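Local coordinates for protein 1,4-dihydroxy-6-naphtoate synthase (Archaeoglobus fulgidus, PDB 1ZBM) that probably converts cyclic dehypoxanthine futalosine into 1,4-dihydroxy-6-naphthoate, with release of dihydroxyacetone, in the biosynthesis of menaquinone, at residues Leu79-Ser84 against Arg202-Ser207; Lys178-Leu183 against Pro250-Ala255. One frame throughout, in Å; residues are numbered along the deposited sequence.

Contact 1. Residues Leu79-Ser84 against Arg202-Ser207; sequences LSAGAS and RAMRES
Ala81 points its methyl at the helix carrying Met204 and Arg205, and the backbones come closest here, with the CA of Ala81 6.2 Å from the CA of Arg205. The side chain of Arg205 can be followed outward. Its CB sets off across the line to segment 79-84, not straight at it, and chi1 of -77° leaves CG anti to the carbonyl carbon; CG lies 3.8 Å from the CB of Ala81. CG alone touches that methyl, and the extended chain from CG to NE then carries the head on toward Ser80. NE bonds to the O of Tyr247, while NH2 stands 3.7 Å from the CB of Ser80 and makes a weak hydrogen bond to OD1 of Asn248. The methyl of Ala81 also meets the CG of Met204, a selenomethionine, at 4.0 Å, and the CD2 of Leu79 is 4.5 Å from the CG of Met204. Gly82 has phi 115°, where a CB would jam against the preceding carbonyl oxygen. Helix 194-213 packs here on residues 79-82, within the span of outermost strand 76-86, with Met25 and Phe26 of helix 20-30 and Asn186 of strand 181-189 also touching Met204.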
loop_
_atom_site.group_PDB
_atom_site.type_symbol
_atom_site.label_atom_id
_atom_site.label_comp_id
_atom_site.label_asym_id
_atom_site.label_seq_id
_atom_site.Cartn_x
_atom_site.Cartn_y
_atom_site.Cartn_z
ATOM N N LEU A 79 10.306 -5.346 -6.489
ATOM C CA LEU A 79 9.967 -5.737 -7.861
ATOM C C LEU A 79 9.609 -4.468 -8.642
ATOM O O LEU A 79 8.922 -3.592 -8.129
ATOM C CB LEU A 79 8.796 -6.711 -7.836
ATOM C CG LEU A 79 8.574 -7.493 -9.116
ATOM C CD1 LEU A 79 9.698 -8.517 -9.331
ATOM C CD2 LEU A 79 7.220 -8.208 -9.000
ATOM N N SER A 80 10.062 -4.361 -9.881
ATOM C CA SER A 80 9.783 -3.149 -10.649
ATOM C C SER A 80 8.296 -2.831 -10.820
ATOM O O SER A 80 7.934 -1.672 -10.979
ATOM C CB SER A 80 10.457 -3.232 -12.014
ATOM O OG SER A 80 11.868 -3.431 -11.851
ATOM N N ALA A 81 7.442 -3.849 -10.753
ATOM C CA ALA A 81 6.006 -3.666 -10.915
ATOM C C ALA A 81 5.198 -4.057 -9.679
ATOM O O ALA A 81 5.536 -5.012 -8.971
ATOM C CB ALA A 81 5.520 -4.475 -12.113
ATOM N N GLY A 82 4.116 -3.321 -9.437
ATOM C CA GLY A 82 3.260 -3.616 -8.306
ATOM C C GLY A 82 3.217 -2.544 -7.242
ATOM O O GLY A 82 2.325 -2.558 -6.396
ATOM N N ALA A 83 4.163 -1.611 -7.274
ATOM C CA ALA A 83 4.194 -0.551 -6.266
ATOM C C ALA A 83 2.997 0.393 -6.345
ATOM O O ALA A 83 2.418 0.588 -7.409
ATOM C CB ALA A 83 5.498 0.256 -6.398
ATOM N N SER A 84 2.617 0.958 -5.206
ATOM C CA SER A 84 1.529 1.916 -5.166
ATOM C C SER A 84 2.208 3.223 -4.745
ATOM O O SER A 84 2.913 3.271 -3.734
ATOM C CB SER A 84 0.435 1.487 -4.172
ATOM O OG SER A 84 0.909 1.415 -2.838
ATOM N N ARG A 202 7.060 -10.195 -15.794
ATOM C CA ARG A 202 6.331 -10.119 -17.062
ATOM C C ARG A 202 4.836 -10.313 -16.845
ATOM O O ARG A 202 4.024 -9.560 -17.378
ATOM C CB ARG A 202 6.840 -11.187 -18.046
ATOM C CG ARG A 202 6.182 -11.121 -19.437
ATOM C CD ARG A 202 6.627 -12.274 -20.343
ATOM N NE ARG A 202 6.045 -13.545 -19.893
ATOM C CZ ARG A 202 4.762 -13.873 -20.044
ATOM N NH1 ARG A 202 3.926 -13.035 -20.643
ATOM N NH2 ARG A 202 4.312 -15.023 -19.574
ATOM N N ALA A 203 4.475 -11.318 -16.053
ATOM C CA ALA A 203 3.076 -11.600 -15.787
ATOM C C ALA A 203 2.448 -10.485 -14.976
ATOM O O ALA A 203 1.280 -10.145 -15.168
ATOM C CB ALA A 203 2.939 -12.918 -15.047
HETATM N N MSE A 204 3.226 -9.914 -14.062
HETATM C CA MSE A 204 2.729 -8.842 -13.205
HETATM C C MSE A 204 2.403 -7.611 -14.038
HETATM O O MSE A 204 1.336 -7.014 -13.886
HETATM C CB MSE A 204 3.772 -8.499 -12.133
HETATM C CG MSE A 204 3.259 -7.595 -11.023
HETATM SE SE MSE A 204 1.863 -8.376 -9.900
HETATM C CE MSE A 204 0.341 -7.276 -10.439
ATOM N N ARG A 205 3.323 -7.235 -14.922
ATOM C CA ARG A 205 3.120 -6.068 -15.786
ATOM C C ARG A 205 1.915 -6.244 -16.691
ATOM O O ARG A 205 1.126 -5.318 -16.889
ATOM C CB ARG A 205 4.358 -5.820 -16.641
ATOM C CG ARG A 205 5.475 -5.167 -15.876
ATOM C CD ARG A 205 6.689 -4.946 -16.743
ATOM N NE ARG A 205 7.627 -4.047 -16.071
ATOM C CZ ARG A 205 8.936 -4.049 -16.269
ATOM N NH1 ARG A 205 9.480 -4.906 -17.122
ATOM N NH2 ARG A 205 9.693 -3.195 -15.607
ATOM N N GLU A 206 1.768 -7.445 -17.235
ATOM C CA GLU A 206 0.652 -7.705 -18.111
ATOM C C GLU A 206 -0.661 -7.561 -17.369
ATOM O O GLU A 206 -1.631 -7.025 -17.910
ATOM C CB GLU A 206 0.746 -9.105 -18.696
ATOM C CG GLU A 206 -0.265 -9.341 -19.798
ATOM C CD GLU A 206 -0.141 -10.708 -20.408
ATOM O OE1 GLU A 206 0.996 -11.095 -20.774
ATOM O OE2 GLU A 206 -1.184 -11.392 -20.533
ATOM N N SER A 207 -0.706 -8.026 -16.125
ATOM C CA SER A 207 -1.946 -7.944 -15.359
ATOM C C SER A 207 -2.368 -6.493 -15.088
ATOM O O SER A 207 -3.558 -6.158 -15.120
ATOM C CB SER A 207 -1.802 -8.714 -14.041
ATOM O OG SER A 207 -3.078 -8.950 -13.461
#

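Contact 2. Residues Lys178-Leu183 against Pro250-Ala255; sequences KLPLPL and PESVDA
Leu179 and Ser252 meet where the segment leading into strand 181-189 passes the first turn of helix 251-265. Apolar contacts carry most of the interface. The two methyls of Leu179 divide over the helix surface: CD2 lies 3.8 Å from the CB of Ser252, and CD1 lies 3.8 Å from the CB of Ala255, one turn on. With chi1 at -63°, CG stands anti to the carbonyl carbon. An alanine in place of Leu179 would probably open a gap beside Ser252 and leave the methyl of Ala255 without its partner from this segment. Two prolines continue the apolar row, the CB of Pro180 at 4.1 Å from the CG2 of Val253 and the CG of Pro182 at 4.2 Å from the CG1 of the same residue. Tyr245 packs on Pro180 and Val253 as well.

Sequence places the protein in the periplasmic-binding-protein clan, and the geometry joins the lead-in and start of strand 181-189 to the N-terminal turn of helix 251-265. Pro182 lies about 6 Å, side chain to side chain, from Thr114, consistent with a place near the predicted substrate site; the O of Leu183 also bonds to the OG1 of Thr114.

Polar atoms meet carbon here. Both methyls of Leu179 come within 3.9 Å of the carbonyl O of Ser252. The OG of Ser252, with chi1 at 65°, lies between its own backbone N and carbonyl carbon and rests 3.7 Å from the CD of Pro180. Pro250 is the N-cap residue of the helix; its carbonyl accepts weak bonds from the amides of Val253 and Asp254.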
loop_
_atom_site.group_PDB
_atom_site.type_symbol
_atom_site.label_atom_id
_atom_site.label_comp_id
_atom_site.label_asym_id
_atom_site.label_seq_id
_atom_site.Cartn_x
_atom_site.Cartn_y
_atom_site.Cartn_z
ATOM N N LYS A 178 10.540 16.818 -3.316
ATOM C CA LYS A 178 9.704 16.987 -4.500
ATOM C C LYS A 178 9.740 15.778 -5.422
ATOM O O LYS A 178 10.275 15.832 -6.527
ATOM C CB LYS A 178 10.143 18.249 -5.252
ATOM C CG LYS A 178 10.160 19.502 -4.375
ATOM C CD LYS A 178 8.778 19.823 -3.796
ATOM C CE LYS A 178 8.792 21.130 -3.005
ATOM N NZ LYS A 178 7.493 21.426 -2.330
ATOM N N LEU A 179 9.144 14.689 -4.955
ATOM C CA LEU A 179 9.096 13.438 -5.699
ATOM C C LEU A 179 7.833 12.678 -5.289
ATOM O O LEU A 179 7.258 12.947 -4.234
ATOM C CB LEU A 179 10.334 12.600 -5.355
ATOM C CG LEU A 179 11.697 13.184 -5.722
ATOM C CD1 LEU A 179 12.825 12.442 -4.988
ATOM C CD2 LEU A 179 11.880 13.087 -7.241
ATOM N N PRO A 180 7.388 11.720 -6.116
ATOM C CA PRO A 180 6.187 10.939 -5.792
ATOM C C PRO A 180 6.336 10.296 -4.399
ATOM O O PRO A 180 7.440 10.227 -3.866
ATOM C CB PRO A 180 6.140 9.906 -6.914
ATOM C CG PRO A 180 6.775 10.624 -8.069
ATOM C CD PRO A 180 7.948 11.323 -7.421
ATOM N N LEU A 181 5.238 9.815 -3.824
ATOM C CA LEU A 181 5.267 9.207 -2.493
ATOM C C LEU A 181 5.105 7.674 -2.506
ATOM O O LEU A 181 4.000 7.168 -2.728
ATOM C CB LEU A 181 4.142 9.814 -1.642
ATOM C CG LEU A 181 4.247 9.859 -0.111
ATOM C CD1 LEU A 181 2.852 10.075 0.484
ATOM C CD2 LEU A 181 4.854 8.590 0.418
ATOM N N PRO A 182 6.196 6.920 -2.249
ATOM C CA PRO A 182 6.186 5.448 -2.224
ATOM C C PRO A 182 5.372 4.935 -1.043
ATOM O O PRO A 182 5.714 5.224 0.102
ATOM C CB PRO A 182 7.663 5.079 -2.061
ATOM C CG PRO A 182 8.403 6.313 -2.473
ATOM C CD PRO A 182 7.547 7.428 -1.964
ATOM N N LEU A 183 4.319 4.162 -1.299
ATOM C CA LEU A 183 3.495 3.652 -0.198
ATOM C C LEU A 183 3.551 2.136 -0.041
ATOM O O LEU A 183 4.011 1.632 0.982
ATOM C CB LEU A 183 2.045 4.093 -0.382
ATOM C CG LEU A 183 1.830 5.602 -0.351
ATOM C CD1 LEU A 183 0.449 5.912 -0.869
ATOM C CD2 LEU A 183 2.021 6.125 1.077
ATOM N N PRO A 250 9.667 4.301 -11.803
ATOM C CA PRO A 250 10.608 5.223 -12.454
ATOM C C PRO A 250 11.744 5.643 -11.530
ATOM O O PRO A 250 11.699 5.377 -10.324
ATOM C CB PRO A 250 9.716 6.391 -12.854
ATOM C CG PRO A 250 8.725 6.447 -11.720
ATOM C CD PRO A 250 8.377 4.966 -11.528
ATOM N N GLU A 251 12.753 6.308 -12.085
ATOM C CA GLU A 251 13.896 6.749 -11.288
ATOM C C GLU A 251 13.514 7.658 -10.123
ATOM O O GLU A 251 14.097 7.553 -9.049
ATOM C CB GLU A 251 14.940 7.448 -12.183
ATOM C CG GLU A 251 15.595 6.532 -13.220
ATOM C CD GLU A 251 14.757 6.345 -14.479
ATOM O OE1 GLU A 251 13.506 6.322 -14.372
ATOM O OE2 GLU A 251 15.351 6.217 -15.579
ATOM N N SER A 252 12.528 8.531 -10.328
ATOM C CA SER A 252 12.090 9.460 -9.289
ATOM C C SER A 252 11.587 8.746 -8.044
ATOM O O SER A 252 11.850 9.184 -6.923
ATOM C CB SER A 252 11.005 10.412 -9.829
ATOM O OG SER A 252 9.816 9.725 -10.188
ATOM N N VAL A 253 10.868 7.644 -8.238
ATOM C CA VAL A 253 10.347 6.862 -7.119
ATOM C C VAL A 253 11.487 6.141 -6.399
ATOM O O VAL A 253 11.434 5.946 -5.182
ATOM C CB VAL A 253 9.296 5.812 -7.591
ATOM C CG1 VAL A 253 8.861 4.937 -6.422
ATOM C CG2 VAL A 253 8.096 6.519 -8.192
ATOM N N ASP A 254 12.514 5.730 -7.141
ATOM C CA ASP A 254 13.654 5.069 -6.498
ATOM C C ASP A 254 14.312 6.107 -5.594
ATOM O O ASP A 254 14.751 5.792 -4.491
ATOM C CB ASP A 254 14.720 4.601 -7.501
ATOM C CG ASP A 254 14.248 3.480 -8.402
ATOM O OD1 ASP A 254 13.499 2.585 -7.933
ATOM O OD2 ASP A 254 14.660 3.479 -9.587
ATOM N N ALA A 255 14.387 7.346 -6.077
ATOM C CA ALA A 255 15.013 8.425 -5.322
ATOM C C ALA A 255 14.203 8.751 -4.080
ATOM O O ALA A 255 14.764 9.029 -3.016
ATOM C CB ALA A 255 15.152 9.662 -6.195
#

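How the contacts relate
The centres of contacts 1 and 2 lie about 16 Å apart, and both draw on one mixed five-stranded sheet, in which strands 76-86 and 181-189 are antiparallel neighbours. Their segments touch directly: the O of Ser84 is 2.9 Å from the N of Leu183, a probable hydrogen bond. Along the chain the segments alternate, in the order 79-84, 178-183, 202-207, 250-255, and helix 194-213 of contact 1 follows strand 181-189 of contact 2. Strand 76-86, and the start of strand 181-189 with its lead-in, each pack against a later helix, 194-213 and 251-265 respectively. This interleaving joins two later helices to the sheet that holds 76-86 and 181-189.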